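Local structure of globin protein (Ramazzottius varieornatus, 5ZIQ) at residues E148-E151 / R152-I156. The protein binds a heme whose iron is hexacoordinated and, as a member of the globin family, may bind or carry oxygen, although its physiological role is unknown. Residues are numbered along the deposited sequence; the frame is centred on the assembly and turned at random.
Sequences ENME and RIYKI
Four successive i to i+4 hydrogen bonds, from E148 O, N149 O, M150 O and E151 O to the N atoms of R152, I153, Y154 and K155, bind the first turns of helix 148-170. On its outer side E151 and K155 run alongside each other, one turn apart, and K155 NZ closes a salt bridge of 2.9 Å on the anti side of E151 OE2. Long flexible chains of opposite charge suit such a site; an alanine in place of E151 would probably leave the K155 ammonium without this mate and free to swing. N149 and R152 point the same way side by side; with CG anti to the backbone N (chi1 -171°), N149 OD1 accepts a nearly straight bond of 2.8 Å from R152 NH2, lying in the guanidinium plane. A water also links OD1 to R152 NE, and NH1 forms a salt bridge with D27, so the arginine's several N-H groups serve three partners. On the buried side the bent, pliable M150 brings CE within 3.7 Å of Y154 CE2. Branched I153 packs against D27 and S30 of helix 25-38. The Y154 ring meets L31 there and L138 and L142 of helix 127-142, its hydroxyl satisfied by S34 OG, joining the chain's last helix to both within the all-helical globin fold, away from the heme.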
loop_
_atom_site.group_PDB
_atom_site.type_symbol
_atom_site.label_atom_id
_atom_site.label_comp_id
_atom_site.label_asym_id
_atom_site.label_seq_id
_atom_site.Cartn_x
_atom_site.Cartn_y
_atom_site.Cartn_z
ATOM N N GLU A 148 5.215 -17.685 7.106
ATOM C CA GLU A 148 6.353 -16.991 7.706
ATOM C C GLU A 148 7.307 -16.480 6.617
ATOM O O GLU A 148 7.842 -15.370 6.724
ATOM C CB GLU A 148 7.095 -17.912 8.665
ATOM C CG GLU A 148 6.322 -18.209 9.940
ATOM C CD GLU A 148 7.187 -18.878 10.992
ATOM O OE1 GLU A 148 7.225 -18.377 12.127
ATOM O OE2 GLU A 148 7.828 -19.906 10.690
ATOM N N ASN A 149 7.497 -17.283 5.567
ATOM C CA ASN A 149 8.349 -16.869 4.458
ATOM C C ASN A 149 7.782 -15.638 3.745
ATOM O O ASN A 149 8.514 -14.669 3.442
ATOM C CB ASN A 149 8.540 -18.018 3.463
ATOM C CG ASN A 149 9.592 -17.713 2.411
ATOM O OD1 ASN A 149 10.753 -17.439 2.734
ATOM N ND2 ASN A 149 9.190 -17.731 1.147
ATOM N N MET A 150 6.478 -15.662 3.452
ATOM C CA MET A 150 5.878 -14.501 2.818
ATOM C C MET A 150 5.894 -13.266 3.698
ATOM O O MET A 150 6.094 -12.165 3.191
ATOM C CB MET A 150 4.445 -14.779 2.319
ATOM C CG MET A 150 4.321 -15.631 1.057
ATOM S SD MET A 150 5.561 -15.289 -0.199
ATOM C CE MET A 150 5.355 -13.547 -0.547
ATOM N N GLU A 151 5.665 -13.438 4.998
ATOM C CA GLU A 151 5.754 -12.338 5.953
ATOM C C GLU A 151 7.125 -11.651 5.869
ATOM O O GLU A 151 7.203 -10.417 5.810
ATOM C CB GLU A 151 5.507 -12.840 7.384
ATOM C CG GLU A 151 5.562 -11.718 8.416
ATOM C CD GLU A 151 5.133 -12.138 9.811
ATOM O OE1 GLU A 151 4.645 -13.273 9.980
ATOM O OE2 GLU A 151 5.280 -11.317 10.746
ATOM N N ARG A 152 8.177 -12.457 5.869
ATOM C CA ARG A 152 9.551 -11.943 5.764
ATOM C C ARG A 152 9.710 -11.117 4.480
ATOM O O ARG A 152 10.238 -9.995 4.500
ATOM C CB ARG A 152 10.555 -13.101 5.775
ATOM C CG ARG A 152 12.019 -12.695 5.598
ATOM C CD ARG A 152 12.912 -13.923 5.464
ATOM N NE ARG A 152 12.594 -14.788 4.330
ATOM C CZ ARG A 152 12.987 -14.568 3.078
ATOM N NH1 ARG A 152 13.754 -13.537 2.762
ATOM N NH2 ARG A 152 12.609 -15.408 2.122
ATOM N N ILE A 153 9.257 -11.687 3.367
ATOM C CA ILE A 153 9.437 -11.044 2.047
ATOM C C ILE A 153 8.616 -9.760 1.969
ATOM O O ILE A 153 9.118 -8.720 1.490
ATOM C CB ILE A 153 9.059 -12.010 0.895
ATOM C CG1 ILE A 153 10.083 -13.155 0.851
ATOM C CG2 ILE A 153 8.876 -11.284 -0.461
ATOM C CD1 ILE A 153 9.647 -14.355 0.036
ATOM N N TYR A 154 7.356 -9.819 2.415
ATOM C CA TYR A 154 6.528 -8.609 2.399
ATOM C C TYR A 154 7.105 -7.493 3.259
ATOM O O TYR A 154 7.058 -6.336 2.855
ATOM C CB TYR A 154 5.070 -8.894 2.804
ATOM C CG TYR A 154 4.209 -9.426 1.661
ATOM C CD1 TYR A 154 3.967 -8.653 0.510
ATOM C CD2 TYR A 154 3.623 -10.704 1.738
ATOM C CE1 TYR A 154 3.179 -9.147 -0.535
ATOM C CE2 TYR A 154 2.825 -11.201 0.684
ATOM C CZ TYR A 154 2.623 -10.413 -0.441
ATOM O OH TYR A 154 1.828 -10.884 -1.478
ATOM N N LYS A 155 7.700 -7.835 4.400
ATOM C CA LYS A 155 8.272 -6.803 5.268
ATOM C C LYS A 155 9.429 -6.110 4.527
ATOM O O LYS A 155 9.520 -4.879 4.568
ATOM C CB LYS A 155 8.701 -7.403 6.599
ATOM C CG LYS A 155 7.527 -7.647 7.545
ATOM C CD LYS A 155 8.022 -8.333 8.807
ATOM C CE LYS A 155 6.886 -8.535 9.807
ATOM N NZ LYS A 155 7.326 -9.310 10.999
ATOM N N ILE A 156 10.260 -6.883 3.813
ATOM C CA ILE A 156 11.381 -6.297 3.069
ATOM C C ILE A 156 10.873 -5.398 1.944
ATOM O O ILE A 156 11.324 -4.246 1.760
ATOM C CB ILE A 156 12.273 -7.399 2.438
ATOM C CG1 ILE A 156 12.952 -8.226 3.547
ATOM C CG2 ILE A 156 13.311 -6.780 1.485
ATOM C CD1 ILE A 156 13.625 -9.507 3.051
HETATM O O HOH W 1 11.630 -17.388 5.551
#